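Local coordinates for tryptophan--tRNA ligase (Campylobacter jejuni subsp. jejuni, PDB 3TZL), which probably attaches tryptophan to its cognate tRNA at the expense of ATP, as a homodimeric class I aminoacyl-tRNA synthetase, at residues Ile18-Phe22 and Ile238-Phe242; Phe38-Tyr44 and Ser77-Ser83; Ala133-Leu137 and Phe171-Glu175. All blocks are in the same frame, centred on the assembly; numbering follows the deposited sequence.

Overall arrangement
From the N terminus, strand 5-10 leads through the HIGH-region residues into helix 18-30, where contact 1 opens. Strand 36-41 follows, and contact 2 joins it to strand 78-81, closing a loop that holds helix 53-70. Contact 3 comes next in series. It starts on helix 122-137 and closes at 171-175, where the chain enters strand 175-177. Only at 238-242 does the chain return to 18-22, so contacts 2 and 3 both nest inside the long loop of contact 1. Contacts 2 and 3 touch through Q82 and D134 beside the bound tryptophan. Contact 1 stands apart, its centre about 25 Å from that of contact 2, on the ADP side of the nucleotide-binding fold.

Contact 1: residues Ile18-Phe22 and Ile238-Phe242; sequences IGNYF and IAKLF. With ADP (adenosine-5'-diphosphate), chain I.
I238 meets I18 through methyl groups. Its CG2 lies 3.8 Å from CD1 of I18, and the two side chains cross at about a right angle. I238 also packs on V186 and on L269 of helix 262-276. L241, three residues further on, covers the ring of F22. CB of L241 stands 3.9 Å from the centroid of the F22 ring in a CH-pi contact, 15° off the ring normal. CD1 of L241 reaches on to CD2 of F22 and, at 4.1 Å, to CD1 of I18. The backbone also takes part, with O of L241 3.4 Å from CE1 of F22. The opposite face of the F22 ring is covered by CD2 of Y21, so both faces of the ring are in contact.

I18, G19 and N20 belong to the HIGH region, one of the two signature motifs of class I synthetases, at the start of helix 18-30. The helix turns its other side to the nucleotide. There ND2 of N20 donates to O1A of ADP at 3.0 Å and to O4' of ADP at 3.1 Å. O of G19 lies against the adenine.

F242 completes the hydrophobic group. The edge of the F22 ring points at the face of the F242 ring, with centroids 5.2 Å apart and planes at 87°. CZ of F242 is also 4.0 Å from CG2 of I18, which approaches the edge of the F242 ring. I18 has CG1 between its backbone N and carbonyl carbon (chi1 60°), and both of its branches face this segment. Y276 makes a further edge-to-face pair with F242.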
loop_
_atom_site.group_PDB
_atom_site.type_symbol
_atom_site.label_atom_id
_atom_site.label_comp_id
_atom_site.label_asym_id
_atom_site.label_seq_id
_atom_site.Cartn_x
_atom_site.Cartn_y
_atom_site.Cartn_z
ATOM N N ILE B 18 4.927 34.262 -4.324
ATOM C CA ILE B 18 6.301 34.656 -4.000
ATOM C C ILE B 18 6.691 34.346 -2.553
ATOM O O ILE B 18 7.867 34.380 -2.204
ATOM C CB ILE B 18 6.581 36.121 -4.349
ATOM C CG1 ILE B 18 5.649 37.054 -3.576
ATOM C CG2 ILE B 18 6.430 36.340 -5.861
ATOM C CD1 ILE B 18 6.045 38.556 -3.718
ATOM N N GLY B 19 5.700 34.032 -1.721
ATOM C CA GLY B 19 5.954 33.600 -0.359
ATOM C C GLY B 19 6.517 32.184 -0.312
ATOM O O GLY B 19 7.446 31.898 0.440
ATOM N N ASN B 20 5.947 31.292 -1.114
ATOM C CA ASN B 20 6.505 29.952 -1.272
ATOM C C ASN B 20 7.918 30.040 -1.812
ATOM O O ASN B 20 8.799 29.296 -1.395
ATOM C CB ASN B 20 5.646 29.113 -2.221
ATOM C CG ASN B 20 4.218 28.982 -1.746
ATOM O OD1 ASN B 20 3.291 29.416 -2.423
ATOM N ND2 ASN B 20 4.032 28.381 -0.570
ATOM N N TYR B 21 8.132 30.964 -2.741
ATOM C CA TYR B 21 9.435 31.087 -3.373
ATOM C C TYR B 21 10.507 31.574 -2.419
ATOM O O TYR B 21 11.508 30.894 -2.198
ATOM C CB TYR B 21 9.390 31.999 -4.593
ATOM C CG TYR B 21 10.744 32.090 -5.245
ATOM C CD1 TYR B 21 11.309 30.974 -5.841
ATOM C CD2 TYR B 21 11.467 33.262 -5.234
ATOM C CE1 TYR B 21 12.549 31.018 -6.418
ATOM C CE2 TYR B 21 12.721 33.322 -5.822
ATOM C CZ TYR B 21 13.253 32.188 -6.411
ATOM O OH TYR B 21 14.491 32.214 -6.999
ATOM N N PHE B 22 10.310 32.763 -1.865
ATOM C CA PHE B 22 11.343 33.365 -1.033
ATOM C C PHE B 22 11.370 32.746 0.354
ATOM O O PHE B 22 12.352 32.885 1.083
ATOM C CB PHE B 22 11.164 34.891 -0.947
ATOM C CG PHE B 22 11.454 35.607 -2.244
ATOM C CD1 PHE B 22 12.759 35.760 -2.686
ATOM C CD2 PHE B 22 10.421 36.112 -3.024
ATOM C CE1 PHE B 22 13.033 36.407 -3.891
ATOM C CE2 PHE B 22 10.684 36.763 -4.222
ATOM C CZ PHE B 22 11.991 36.908 -4.657
ATOM N N ILE B 238 7.698 44.470 -0.319
ATOM C CA ILE B 238 7.668 43.426 -1.334
ATOM C C ILE B 238 8.721 43.644 -2.433
ATOM O O ILE B 238 9.326 42.688 -2.918
ATOM C CB ILE B 238 6.268 43.281 -1.956
ATOM C CG1 ILE B 238 5.265 42.825 -0.895
ATOM C CG2 ILE B 238 6.275 42.265 -3.106
ATOM C CD1 ILE B 238 3.841 42.934 -1.358
ATOM N N ALA B 239 8.954 44.896 -2.809
ATOM C CA ALA B 239 9.971 45.198 -3.815
ATOM C C ALA B 239 11.367 44.756 -3.365
ATOM O O ALA B 239 12.170 44.319 -4.190
ATOM C CB ALA B 239 9.970 46.672 -4.158
ATOM N N LYS B 240 11.641 44.871 -2.065
ATOM C CA LYS B 240 12.947 44.524 -1.491
ATOM C C LYS B 240 13.428 43.142 -1.911
ATOM O O LYS B 240 14.629 42.924 -2.089
ATOM C CB LYS B 240 12.901 44.571 0.041
ATOM C CG LYS B 240 12.713 45.950 0.631
ATOM C CD LYS B 240 12.466 45.877 2.133
ATOM C CE LYS B 240 13.699 45.398 2.888
ATOM N NZ LYS B 240 14.778 46.423 2.879
ATOM N N LEU B 241 12.478 42.223 -2.064
ATOM C CA LEU B 241 12.757 40.824 -2.349
ATOM C C LEU B 241 13.432 40.646 -3.695
ATOM O O LEU B 241 14.134 39.660 -3.928
ATOM C CB LEU B 241 11.446 40.030 -2.349
ATOM C CG LEU B 241 10.618 40.023 -1.067
ATOM C CD1 LEU B 241 9.281 39.359 -1.309
ATOM C CD2 LEU B 241 11.377 39.297 0.039
ATOM N N PHE B 242 13.198 41.601 -4.583
ATOM C CA PHE B 242 13.647 41.506 -5.962
ATOM C C PHE B 242 14.821 42.440 -6.233
ATOM O O PHE B 242 15.335 42.489 -7.354
ATOM C CB PHE B 242 12.487 41.852 -6.911
ATOM C CG PHE B 242 11.257 40.991 -6.712
ATOM C CD1 PHE B 242 11.100 39.801 -7.418
ATOM C CD2 PHE B 242 10.261 41.375 -5.825
ATOM C CE1 PHE B 242 9.979 39.018 -7.241
ATOM C CE2 PHE B 242 9.131 40.586 -5.643
ATOM C CZ PHE B 242 8.991 39.416 -6.350
HETATM P PB ADP I . -0.326 29.011 2.338
HETATM O O1B ADP I . -0.443 30.125 1.335
HETATM O O2B ADP I . -1.090 27.767 1.956
HETATM O O3B ADP I . -0.515 29.408 3.789
HETATM P PA ADP I . 1.716 27.084 2.013
HETATM O O1A ADP I . 1.697 26.788 0.534
HETATM O O2A ADP I . 0.962 26.167 2.953
HETATM O O3A ADP I . 1.223 28.617 2.197
HETATM O "O5'" ADP I . 3.257 27.151 2.494
HETATM C "C5'" ADP I . 4.222 26.218 2.009
HETATM C "C4'" ADP I . 5.623 26.666 2.415
HETATM O "O4'" ADP I . 5.923 27.958 1.878
HETATM C "C3'" ADP I . 5.756 26.762 3.924
HETATM O "O3'" ADP I . 6.571 25.682 4.386
HETATM C "C2'" ADP I . 6.425 28.093 4.204
HETATM O "O2'" ADP I . 7.770 27.893 4.650
HETATM C "C1'" ADP I . 6.473 28.824 2.876
HETATM N N9 ADP I . 5.680 30.083 2.948
HETATM C C8 ADP I . 4.376 30.224 2.622
HETATM N N7 ADP I . 3.953 31.505 2.790
HETATM C C5 ADP I . 5.011 32.209 3.231
HETATM C C6 ADP I . 5.260 33.620 3.606
HETATM N N6 ADP I . 4.263 34.538 3.538
HETATM N N1 ADP I . 6.508 33.947 4.016
HETATM C C2 ADP I . 7.499 33.032 4.090
HETATM N N3 ADP I . 7.345 31.734 3.764
HETATM C C4 ADP I . 6.144 31.273 3.335
#

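Contact 2: residues Phe38-Tyr44 and Ser77-Ser83; sequences FMFIANY and SVFWLQS. With TRP (tryptophan), chain J.
M39 and V78 start a run of backbone hydrogen bonds between parallel strands 36-41 and 78-81. N of M39 donates to O of V78 at 2.8 Å, and O of M39 then accepts from N of W80. I41 repeats the pattern with O of W80 and N of Q82. O of I41 also takes N of N43, from the opposite face of its plane.

Polar side chains join the chain just beyond the C-terminal ends of the strands. N43 and S83 share two hydrogen bonds: OD1 of N43 accepts from N of S83 on a lone pair, and ND2 of N43 donates to OG of S83 at 2.8 Å in the amide plane. The extended Q82 side chain (CG anti to its N, chi1 -172°) brings OE1 to N of Y44, which donates at 2.8 Å, tilted out of the amide plane. NE2 of Q82 donates to OD1 of D134 in the tryptophan pocket.

Among the apolar contacts, CB of F40 sits 3.6 Å from the centroid of the W80 six-membered ring, over its face. CB of V78 lies over the F38 ring. On the other face of the sheet, CD1 of I41 meets CZ of F79 at 4.0 Å.

CZ of F40 lies 3.5 Å from NE1 of the bound tryptophan. This is the parallel sheet of the class I Rossmann-type fold, at the amino-acid pocket.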
loop_
_atom_site.group_PDB
_atom_site.type_symbol
_atom_site.label_atom_id
_atom_site.label_comp_id
_atom_site.label_asym_id
_atom_site.label_seq_id
_atom_site.Cartn_x
_atom_site.Cartn_y
_atom_site.Cartn_z
ATOM N N PHE B 38 17.362 15.048 -2.687
ATOM C CA PHE B 38 16.374 14.194 -3.356
ATOM C C PHE B 38 15.023 14.874 -3.206
ATOM O O PHE B 38 14.630 15.199 -2.092
ATOM C CB PHE B 38 16.295 12.813 -2.683
ATOM C CG PHE B 38 17.384 11.860 -3.105
ATOM C CD1 PHE B 38 17.075 10.595 -3.565
ATOM C CD2 PHE B 38 18.716 12.245 -3.071
ATOM C CE1 PHE B 38 18.083 9.710 -3.961
ATOM C CE2 PHE B 38 19.728 11.362 -3.478
ATOM C CZ PHE B 38 19.398 10.097 -3.918
HETATM N N MSE B 39 14.299 15.087 -4.300
HETATM C CA MSE B 39 13.014 15.773 -4.200
HETATM C C MSE B 39 12.042 15.055 -5.095
HETATM O O MSE B 39 12.376 14.739 -6.238
HETATM C CB MSE B 39 13.127 17.232 -4.654
HETATM C CG MSE B 39 13.761 18.194 -3.637
HETATM SE SE MSE B 39 14.883 19.500 -4.556
HETATM C CE MSE B 39 15.986 18.108 -5.349
ATOM N N PHE B 40 10.838 14.795 -4.595
ATOM C CA PHE B 40 9.850 14.128 -5.421
ATOM C C PHE B 40 8.507 14.812 -5.296
ATOM O O PHE B 40 8.202 15.392 -4.252
ATOM C CB PHE B 40 9.737 12.638 -5.070
ATOM C CG PHE B 40 9.303 12.374 -3.653
ATOM C CD1 PHE B 40 7.962 12.191 -3.358
ATOM C CD2 PHE B 40 10.234 12.316 -2.623
ATOM C CE1 PHE B 40 7.549 11.960 -2.063
ATOM C CE2 PHE B 40 9.832 12.081 -1.309
ATOM C CZ PHE B 40 8.484 11.902 -1.031
ATOM N N ILE B 41 7.737 14.774 -6.384
ATOM C CA ILE B 41 6.360 15.232 -6.377
ATOM C C ILE B 41 5.529 14.117 -5.743
ATOM O O ILE B 41 5.410 13.036 -6.300
ATOM C CB ILE B 41 5.839 15.477 -7.812
ATOM C CG1 ILE B 41 6.757 16.453 -8.564
ATOM C CG2 ILE B 41 4.408 16.014 -7.782
ATOM C CD1 ILE B 41 6.827 17.807 -7.896
ATOM N N ALA B 42 4.960 14.383 -4.581
ATOM C CA ALA B 42 4.344 13.331 -3.786
ATOM C C ALA B 42 2.945 13.094 -4.265
ATOM O O ALA B 42 2.000 13.434 -3.570
ATOM C CB ALA B 42 4.323 13.732 -2.305
ATOM N N ASN B 43 2.799 12.507 -5.445
ATOM C CA ASN B 43 1.461 12.350 -6.001
ATOM C C ASN B 43 0.598 11.255 -5.356
ATOM O O ASN B 43 -0.629 11.366 -5.388
ATOM C CB ASN B 43 1.451 12.283 -7.550
ATOM C CG ASN B 43 2.137 11.045 -8.122
ATOM O OD1 ASN B 43 3.125 10.558 -7.582
ATOM N ND2 ASN B 43 1.626 10.558 -9.260
ATOM N N TYR B 44 1.203 10.214 -4.770
ATOM C CA TYR B 44 0.365 9.216 -4.061
ATOM C C TYR B 44 -0.329 9.906 -2.905
ATOM O O TYR B 44 -1.523 9.727 -2.687
ATOM C CB TYR B 44 1.173 8.024 -3.527
ATOM C CG TYR B 44 1.555 6.991 -4.567
ATOM C CD1 TYR B 44 0.677 6.612 -5.567
ATOM C CD2 TYR B 44 2.804 6.394 -4.536
ATOM C CE1 TYR B 44 1.039 5.645 -6.501
ATOM C CE2 TYR B 44 3.178 5.447 -5.458
ATOM C CZ TYR B 44 2.304 5.075 -6.439
ATOM O OH TYR B 44 2.710 4.116 -7.346
ATOM N N SER B 77 20.626 17.155 -8.743
ATOM C CA SER B 77 19.722 16.552 -7.756
ATOM C C SER B 77 18.978 15.356 -8.317
ATOM O O SER B 77 19.062 15.074 -9.503
ATOM C CB SER B 77 18.686 17.578 -7.312
ATOM O OG SER B 77 19.304 18.705 -6.726
ATOM N N VAL B 78 18.238 14.656 -7.461
ATOM C CA VAL B 78 17.393 13.561 -7.924
ATOM C C VAL B 78 15.957 13.990 -7.753
ATOM O O VAL B 78 15.505 14.219 -6.637
ATOM C CB VAL B 78 17.701 12.243 -7.202
ATOM C CG1 VAL B 78 16.754 11.148 -7.645
ATOM C CG2 VAL B 78 19.168 11.841 -7.470
ATOM N N PHE B 79 15.262 14.143 -8.882
ATOM C CA PHE B 79 13.937 14.744 -8.905
ATOM C C PHE B 79 12.957 13.901 -9.714
ATOM O O PHE B 79 13.120 13.733 -10.914
ATOM C CB PHE B 79 14.031 16.144 -9.499
ATOM C CG PHE B 79 12.711 16.850 -9.613
ATOM C CD1 PHE B 79 12.046 17.294 -8.481
ATOM C CD2 PHE B 79 12.148 17.094 -10.859
ATOM C CE1 PHE B 79 10.833 17.958 -8.584
ATOM C CE2 PHE B 79 10.934 17.766 -10.970
ATOM C CZ PHE B 79 10.278 18.198 -9.826
ATOM N N TRP B 80 11.926 13.392 -9.057
ATOM C CA TRP B 80 11.038 12.454 -9.713
ATOM C C TRP B 80 9.618 12.567 -9.199
ATOM O O TRP B 80 9.343 13.291 -8.255
ATOM C CB TRP B 80 11.566 11.010 -9.569
ATOM C CG TRP B 80 11.363 10.363 -8.230
ATOM C CD1 TRP B 80 10.429 9.420 -7.912
ATOM C CD2 TRP B 80 12.125 10.593 -7.032
ATOM N NE1 TRP B 80 10.560 9.052 -6.592
ATOM C CE2 TRP B 80 11.590 9.761 -6.030
ATOM C CE3 TRP B 80 13.200 11.431 -6.710
ATOM C CZ2 TRP B 80 12.100 9.732 -4.728
ATOM C CZ3 TRP B 80 13.703 11.401 -5.418
ATOM C CH2 TRP B 80 13.150 10.560 -4.442
ATOM N N LEU B 81 8.720 11.878 -9.887
ATOM C CA LEU B 81 7.310 11.808 -9.540
ATOM C C LEU B 81 7.129 10.513 -8.756
ATOM O O LEU B 81 7.473 9.443 -9.236
ATOM C CB LEU B 81 6.475 11.759 -10.814
ATOM C CG LEU B 81 4.954 11.638 -10.709
ATOM C CD1 LEU B 81 4.410 12.904 -10.108
ATOM C CD2 LEU B 81 4.367 11.403 -12.099
ATOM N N GLN B 82 6.594 10.624 -7.553
ATOM C CA GLN B 82 6.590 9.521 -6.594
ATOM C C GLN B 82 6.110 8.193 -7.188
ATOM O O GLN B 82 6.742 7.155 -7.025
ATOM C CB GLN B 82 5.684 9.903 -5.436
ATOM C CG GLN B 82 5.711 8.944 -4.271
ATOM C CD GLN B 82 4.686 9.326 -3.256
ATOM O OE1 GLN B 82 3.749 10.074 -3.565
ATOM N NE2 GLN B 82 4.860 8.854 -2.032
ATOM N N SER B 83 4.995 8.248 -7.897
ATOM C CA SER B 83 4.390 7.069 -8.508
ATOM C C SER B 83 5.183 6.424 -9.653
ATOM O O SER B 83 4.761 5.392 -10.172
ATOM C CB SER B 83 3.005 7.441 -9.013
ATOM O OG SER B 83 3.115 8.321 -10.111
HETATM N N TRP J . 3.743 14.941 3.985
HETATM C CA TRP J . 4.509 15.967 3.271
HETATM C C TRP J . 3.725 17.270 3.182
HETATM O O TRP J . 4.265 18.318 2.810
HETATM C CB TRP J . 4.904 15.483 1.864
HETATM C CG TRP J . 5.740 14.239 1.907
HETATM C CD1 TRP J . 5.377 12.977 1.520
HETATM C CD2 TRP J . 7.070 14.142 2.416
HETATM N NE1 TRP J . 6.419 12.098 1.743
HETATM C CE2 TRP J . 7.466 12.790 2.301
HETATM C CE3 TRP J . 7.968 15.070 2.960
HETATM C CZ2 TRP J . 8.730 12.349 2.699
HETATM C CZ3 TRP J . 9.223 14.628 3.361
HETATM C CH2 TRP J . 9.592 13.281 3.222
HETATM O OXT TRP J . 2.531 17.284 3.487
#

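Contact 3: residues Ala133-Leu137 and Phe171-Glu175; sequences ADILL and FTLPE. With TRP (tryptophan), chain J.
L136 packs against F171 and P174. Its CB lies over one face of the F171 ring, 3.8 Å from the centroid and 18° off the normal. CG stands beside the backbone N, anti to the carbonyl carbon (chi1 -59°), and the two methyl groups beyond it part. CD1 stays with the F171 ring, 3.9 Å from its CD2. CD2 turns to the following loop, 4.0 Å from CD of P174. The backbone O of L136 lies 3.4 Å from CD1 of F171. A water lies within hydrogen-bonding distance of that oxygen and accepts from N of T172, so it bridges the helix and the loop.

I135 divides its branches between loop and ligand. CG2 touches CB of P174 at 3.6 Å, while CG1 faces CZ2 of the bound tryptophan at 3.8 Å. One residue earlier, OD2 of D134 accepts from NE1 of the ligand at 3.0 Å in a nearly straight bond of 170°. OD2 also accepts from NE2 of H45.

Helix 122-137 thus lies between the tryptophan pocket and loop 171-175. L136 also touches helices 87-96 and 150-167. F171 packs on helix 291-320, and the loop runs on into strand 175-177, which pairs with strand 142-144.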
loop_
_atom_site.group_PDB
_atom_site.type_symbol
_atom_site.label_atom_id
_atom_site.label_comp_id
_atom_site.label_asym_id
_atom_site.label_seq_id
_atom_site.Cartn_x
_atom_site.Cartn_y
_atom_site.Cartn_z
ATOM N N ALA B 133 7.850 5.032 4.214
ATOM C CA ALA B 133 8.444 4.308 3.108
ATOM C C ALA B 133 9.247 5.263 2.203
ATOM O O ALA B 133 10.368 4.941 1.803
ATOM C CB ALA B 133 7.369 3.551 2.318
ATOM N N ASP B 134 8.675 6.430 1.896
ATOM C CA ASP B 134 9.368 7.444 1.096
ATOM C C ASP B 134 10.734 7.732 1.678
ATOM O O ASP B 134 11.729 7.728 0.977
ATOM C CB ASP B 134 8.590 8.760 1.094
ATOM C CG ASP B 134 7.274 8.670 0.341
ATOM O OD1 ASP B 134 7.216 7.987 -0.710
ATOM O OD2 ASP B 134 6.296 9.293 0.812
ATOM N N ILE B 135 10.763 7.995 2.977
ATOM C CA ILE B 135 11.993 8.347 3.665
ATOM C C ILE B 135 13.005 7.189 3.732
ATOM O O ILE B 135 14.175 7.356 3.372
ATOM C CB ILE B 135 11.659 8.865 5.064
ATOM C CG1 ILE B 135 10.760 10.109 4.943
ATOM C CG2 ILE B 135 12.927 9.151 5.853
ATOM C CD1 ILE B 135 10.037 10.471 6.208
ATOM N N LEU B 136 12.542 6.016 4.157
ATOM C CA LEU B 136 13.430 4.881 4.442
ATOM C C LEU B 136 13.974 4.199 3.199
ATOM O O LEU B 136 15.086 3.680 3.214
ATOM C CB LEU B 136 12.721 3.832 5.313
ATOM C CG LEU B 136 12.217 4.308 6.672
ATOM C CD1 LEU B 136 11.573 3.186 7.489
ATOM C CD2 LEU B 136 13.335 4.955 7.447
ATOM N N LEU B 137 13.165 4.152 2.148
ATOM C CA LEU B 137 13.568 3.540 0.875
ATOM C C LEU B 137 14.907 4.092 0.369
ATOM O O LEU B 137 15.731 3.342 -0.143
ATOM C CB LEU B 137 12.472 3.728 -0.188
ATOM C CG LEU B 137 12.619 3.114 -1.594
ATOM C CD1 LEU B 137 12.837 1.587 -1.574
ATOM C CD2 LEU B 137 11.406 3.453 -2.431
ATOM N N PHE B 171 17.938 -0.039 7.684
ATOM C CA PHE B 171 17.599 1.363 7.433
ATOM C C PHE B 171 18.459 2.354 8.176
ATOM O O PHE B 171 18.853 2.130 9.319
ATOM C CB PHE B 171 16.143 1.640 7.805
ATOM C CG PHE B 171 15.169 0.995 6.894
ATOM C CD1 PHE B 171 15.275 1.166 5.530
ATOM C CD2 PHE B 171 14.135 0.214 7.401
ATOM C CE1 PHE B 171 14.377 0.558 4.681
ATOM C CE2 PHE B 171 13.233 -0.394 6.560
ATOM C CZ PHE B 171 13.352 -0.231 5.200
ATOM N N THR B 172 18.720 3.477 7.523
ATOM C CA THR B 172 19.353 4.590 8.192
ATOM C C THR B 172 18.279 5.283 9.031
ATOM O O THR B 172 17.131 5.364 8.613
ATOM C CB THR B 172 19.916 5.561 7.158
ATOM O OG1 THR B 172 20.961 4.906 6.432
ATOM C CG2 THR B 172 20.461 6.824 7.830
ATOM N N LEU B 173 18.633 5.763 10.218
ATOM C CA LEU B 173 17.678 6.506 11.032
ATOM C C LEU B 173 17.606 7.954 10.569
ATOM O O LEU B 173 18.589 8.673 10.632
ATOM C CB LEU B 173 18.077 6.452 12.509
ATOM C CG LEU B 173 18.144 5.051 13.114
ATOM C CD1 LEU B 173 18.489 5.133 14.618
ATOM C CD2 LEU B 173 16.852 4.264 12.868
ATOM N N PRO B 174 16.439 8.387 10.094
ATOM C CA PRO B 174 16.291 9.756 9.595
ATOM C C PRO B 174 16.048 10.773 10.704
ATOM O O PRO B 174 15.638 10.410 11.803
ATOM C CB PRO B 174 15.043 9.654 8.730
ATOM C CG PRO B 174 14.219 8.589 9.440
ATOM C CD PRO B 174 15.218 7.582 9.883
ATOM N N GLU B 175 16.293 12.044 10.399
ATOM C CA GLU B 175 16.112 13.135 11.349
ATOM C C GLU B 175 15.387 14.280 10.679
ATOM O O GLU B 175 15.687 14.630 9.530
ATOM C CB GLU B 175 17.460 13.671 11.815
ATOM C CG GLU B 175 18.118 12.895 12.935
ATOM C CD GLU B 175 19.057 13.770 13.729
ATOM O OE1 GLU B 175 18.750 14.976 13.882
ATOM O OE2 GLU B 175 20.103 13.261 14.187
HETATM N N TRP J . 3.743 14.941 3.985
HETATM C CA TRP J . 4.509 15.967 3.271
HETATM C C TRP J . 3.725 17.270 3.182
HETATM O O TRP J . 4.265 18.318 2.810
HETATM C CB TRP J . 4.904 15.483 1.864
HETATM C CG TRP J . 5.740 14.239 1.907
HETATM C CD1 TRP J . 5.377 12.977 1.520
HETATM C CD2 TRP J . 7.070 14.142 2.416
HETATM N NE1 TRP J . 6.419 12.098 1.743
HETATM C CE2 TRP J . 7.466 12.790 2.301
HETATM C CE3 TRP J . 7.968 15.070 2.960
HETATM C CZ2 TRP J . 8.730 12.349 2.699
HETATM C CZ3 TRP J . 9.223 14.628 3.361
HETATM C CH2 TRP J . 9.592 13.281 3.222
HETATM O OXT TRP J . 2.531 17.284 3.487
HETATM O O HOH W 1 16.920 4.231 5.433
#